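Side-chain contact in apical membrane antigen AMA1 (Toxoplasma gondii ME49, PDB 4YIV), which is an essential microneme protein of host cell invasion, part of the moving junction complex formed between parasite and host cell membranes: residues F238-K243 with L247-L252. Numbering follows the deposited sequence.
Sequences FGVWKK and LDYTEL
In Tyr249 the ring carbon CG is anti to the carbonyl carbon (chi1 -68°), which lays the phenol alongside Phe238. Tyr249 CZ comes to 3.5 Å from Phe238 CB, and the two side chains point the same way. One face of the tyrosine ring receives the backbone O of Phe238, offset toward the rim. In Val240, CG1 is anti to the carbonyl carbon (chi1 -59°), and that leaves CG2 between the backbone N and the carbonyl carbon. From there Val240 CG2 meets Leu252 tip to tip, 3.7 Å from Leu252 CD2. The aliphatic chain of Lys242, bent near its end, crosses Leu247 at about a right angle.

Val240 and Leu247 form a hydrogen-bonded pair, with Val240 N 2.8 Å from Leu247 O and Leu247 N 3.0 Å from Val240 O. At the next, non-hydrogen-bonded pair, Gly239 packs closely on Asp248. Asp248 OD1 accepts from Thr250 N (2.8 Å) and also from Thr250 OG1. Phe27 meets the Phe238 ring edge-to-face. The arrangement is an antiparallel beta hairpin whose second strand, 245-248, runs out into an Asx turn and a 3-10 turn. Strand 322-326 pairs with the other side of strand 236-242, completing a three-stranded antiparallel sheet in the AMA1 family region, of the PAN clan.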
ATOM      1  N   PHE A 238      12.739  12.532   1.434  1.00 26.88           N
ATOM      2  CA  PHE A 238      12.938  11.993   0.114  1.00 27.11           C
ATOM      3  C   PHE A 238      13.482  13.109  -0.778  1.00 28.89           C
ATOM      4  O   PHE A 238      13.127  14.274  -0.603  1.00 27.30           O
ATOM      5  CB  PHE A 238      11.622  11.463  -0.485  1.00 27.63           C
ATOM      6  CG  PHE A 238      11.164  10.145   0.051  1.00 25.53           C
ATOM      7  CD1 PHE A 238      12.058   9.154   0.420  1.00 27.63           C
ATOM      8  CD2 PHE A 238       9.800   9.884   0.149  1.00 24.50           C
ATOM      9  CE1 PHE A 238      11.603   7.930   0.875  1.00 27.32           C
ATOM     10  CE2 PHE A 238       9.337   8.649   0.619  1.00 26.01           C
ATOM     11  CZ  PHE A 238      10.228   7.679   0.971  1.00 25.64           C
ATOM     12  N   GLY A 239      14.322  12.739  -1.730  1.00 27.48           N
ATOM     13  CA  GLY A 239      14.864  13.696  -2.671  1.00 28.23           C
ATOM     14  C   GLY A 239      15.300  13.076  -3.977  1.00 29.94           C
ATOM     15  O   GLY A 239      15.276  11.853  -4.149  1.00 32.04           O
ATOM     16  N   VAL A 240      15.712  13.942  -4.903  1.00 32.59           N
ATOM     17  CA  VAL A 240      16.199  13.523  -6.212  1.00 31.73           C
ATOM     18  C   VAL A 240      17.579  14.131  -6.494  1.00 34.59           C
ATOM     19  O   VAL A 240      17.822  15.306  -6.218  1.00 37.22           O
ATOM     20  CB  VAL A 240      15.237  13.938  -7.338  1.00 35.01           C
ATOM     21  CG1 VAL A 240      13.861  13.308  -7.108  1.00 31.74           C
ATOM     22  CG2 VAL A 240      15.117  15.441  -7.385  1.00 39.67           C
ATOM     23  N   TRP A 241      18.463  13.325  -7.058  1.00 36.71           N
ATOM     24  CA  TRP A 241      19.828  13.770  -7.323  1.00 44.87           C
ATOM     25  C   TRP A 241      19.849  14.647  -8.571  1.00 41.96           C
ATOM     26  O   TRP A 241      19.564  14.176  -9.675  1.00 37.93           O
ATOM     27  CB  TRP A 241      20.760  12.570  -7.496  1.00 43.86           C
ATOM     28  CG  TRP A 241      22.227  12.952  -7.492  1.00 48.01           C
ATOM     29  CD1 TRP A 241      23.076  12.988  -8.571  1.00 48.04           C
ATOM     30  CD2 TRP A 241      23.004  13.358  -6.359  1.00 45.59           C
ATOM     31  NE1 TRP A 241      24.326  13.391  -8.173  1.00 47.90           N
ATOM     32  CE2 TRP A 241      24.310  13.625  -6.821  1.00 46.77           C
ATOM     33  CE3 TRP A 241      22.724  13.520  -4.995  1.00 46.66           C
ATOM     34  CZ2 TRP A 241      25.330  14.037  -5.970  1.00 46.23           C
ATOM     35  CZ3 TRP A 241      23.740  13.933  -4.149  1.00 48.54           C
ATOM     36  CH2 TRP A 241      25.025  14.188  -4.640  1.00 52.51           C
ATOM     37  N   LYS A 242      20.174  15.924  -8.382  1.00 43.58           N
ATOM     38  CA  LYS A 242      20.232  16.882  -9.481  1.00 47.98           C
ATOM     39  C   LYS A 242      21.349  17.906  -9.271  1.00 50.31           C
ATOM     40  O   LYS A 242      21.548  18.404  -8.154  1.00 46.50           O
ATOM     41  CB  LYS A 242      18.884  17.592  -9.634  1.00 52.28           C
ATOM     42  CG  LYS A 242      17.898  16.867 -10.571  1.00 55.83           C
ATOM     43  CD  LYS A 242      16.459  17.405 -10.476  1.00 62.46           C
ATOM     44  CE  LYS A 242      16.361  18.942 -10.558  1.00 77.03           C
ATOM     45  NZ  LYS A 242      16.867  19.547 -11.828  1.00 79.34           N
ATOM     46  N   LYS A 243      22.082  18.205 -10.347  1.00 57.76           N
ATOM     47  CA  LYS A 243      23.180  19.177 -10.289  1.00 54.76           C
ATOM     48  C   LYS A 243      24.151  18.838  -9.160  1.00 54.03           C
ATOM     49  O   LYS A 243      24.454  19.678  -8.302  1.00 56.24           O
ATOM     50  CB  LYS A 243      22.624  20.589 -10.102  1.00 60.75           C
ATOM     51  CG  LYS A 243      21.690  21.037 -11.226  1.00 71.41           C
ATOM     52  CD  LYS A 243      20.937  22.341 -10.881  1.00 88.18           C
ATOM     53  CE  LYS A 243      19.777  22.110  -9.891  1.00 83.84           C
ATOM     54  NZ  LYS A 243      19.203  23.374  -9.314  1.00 78.38           N
ATOM     55  N   LEU A 247      18.351  17.122  -3.939  1.00 38.98           N
ATOM     56  CA  LEU A 247      17.277  18.098  -3.746  1.00 36.12           C
ATOM     57  C   LEU A 247      16.063  17.401  -3.133  1.00 33.14           C
ATOM     58  O   LEU A 247      15.452  16.523  -3.766  1.00 29.82           O
ATOM     59  CB  LEU A 247      16.865  18.753  -5.060  1.00 41.11           C
ATOM     60  CG  LEU A 247      17.917  19.379  -5.985  1.00 47.99           C
ATOM     61  CD1 LEU A 247      17.252  20.372  -6.895  1.00 41.75           C
ATOM     62  CD2 LEU A 247      18.991  20.048  -5.213  1.00 48.13           C
ATOM     63  N   ASP A 248      15.702  17.782  -1.922  1.00 35.05           N
ATOM     64  CA  ASP A 248      14.494  17.214  -1.361  1.00 35.08           C
ATOM     65  C   ASP A 248      13.326  17.844  -2.099  1.00 35.82           C
ATOM     66  O   ASP A 248      13.498  18.836  -2.796  1.00 34.28           O
ATOM     67  CB  ASP A 248      14.376  17.421   0.142  1.00 31.31           C
ATOM     68  CG  ASP A 248      14.128  18.872   0.548  1.00 39.16           C
ATOM     69  OD1 ASP A 248      13.012  19.401   0.334  1.00 41.38           O
ATOM     70  OD2 ASP A 248      15.037  19.468   1.162  1.00 47.46           O
ATOM     71  N   TYR A 249      12.137  17.273  -1.924  1.00 32.68           N
ATOM     72  CA  TYR A 249      11.013  17.653  -2.751  1.00 31.67           C
ATOM     73  C   TYR A 249      10.641  19.139  -2.658  1.00 31.86           C
ATOM     74  O   TYR A 249      10.069  19.682  -3.603  1.00 32.87           O
ATOM     75  CB  TYR A 249       9.800  16.821  -2.387  1.00 26.58           C
ATOM     76  CG  TYR A 249       9.867  15.343  -2.714  1.00 24.84           C
ATOM     77  CD1 TYR A 249      10.686  14.843  -3.719  1.00 23.80           C
ATOM     78  CD2 TYR A 249       9.051  14.447  -2.023  1.00 26.24           C
ATOM     79  CE1 TYR A 249      10.716  13.518  -4.003  1.00 27.68           C
ATOM     80  CE2 TYR A 249       9.066  13.121  -2.314  1.00 25.24           C
ATOM     81  CZ  TYR A 249       9.894  12.654  -3.281  1.00 28.11           C
ATOM     82  OH  TYR A 249       9.864  11.310  -3.544  1.00 27.73           O
ATOM     83  N   THR A 250      10.928  19.801  -1.542  1.00 32.89           N
ATOM     84  CA  THR A 250      10.496  21.186  -1.402  1.00 34.74           C
ATOM     85  C   THR A 250      11.210  22.096  -2.411  1.00 36.31           C
ATOM     86  O   THR A 250      10.811  23.236  -2.600  1.00 35.70           O
ATOM     87  CB  THR A 250      10.727  21.742   0.011  1.00 36.22           C
ATOM     88  OG1 THR A 250      12.131  21.756   0.311  1.00 36.58           O
ATOM     89  CG2 THR A 250       9.953  20.941   1.037  1.00 33.76           C
ATOM     90  N   GLU A 251      12.251  21.583  -3.056  1.00 36.40           N
ATOM     91  CA  GLU A 251      13.031  22.359  -4.014  1.00 40.09           C
ATOM     92  C   GLU A 251      12.577  22.146  -5.449  1.00 44.18           C
ATOM     93  O   GLU A 251      13.088  22.795  -6.354  1.00 45.63           O
ATOM     94  CB  GLU A 251      14.523  22.004  -3.918  1.00 44.99           C
ATOM     95  CG  GLU A 251      15.187  22.456  -2.628  1.00 43.70           C
ATOM     96  CD  GLU A 251      16.704  22.566  -2.768  1.00 55.63           C
ATOM     97  OE1 GLU A 251      17.175  23.273  -3.693  1.00 57.55           O
ATOM     98  OE2 GLU A 251      17.424  21.938  -1.963  1.00 53.66           O
ATOM     99  N   LEU A 252      11.646  21.217  -5.664  1.00 39.60           N
ATOM    100  CA  LEU A 252      11.214  20.891  -7.013  1.00 38.61           C
ATOM    101  C   LEU A 252       9.947  21.675  -7.322  1.00 38.66           C
ATOM    102  O   LEU A 252       9.126  21.933  -6.438  1.00 36.68           O
ATOM    103  CB  LEU A 252      10.986  19.379  -7.178  1.00 34.66           C
ATOM    104  CG  LEU A 252      12.136  18.457  -6.755  1.00 35.94           C
ATOM    105  CD1 LEU A 252      11.717  17.007  -6.966  1.00 36.15           C
ATOM    106  CD2 LEU A 252      13.440  18.767  -7.500  1.00 44.32           C
TER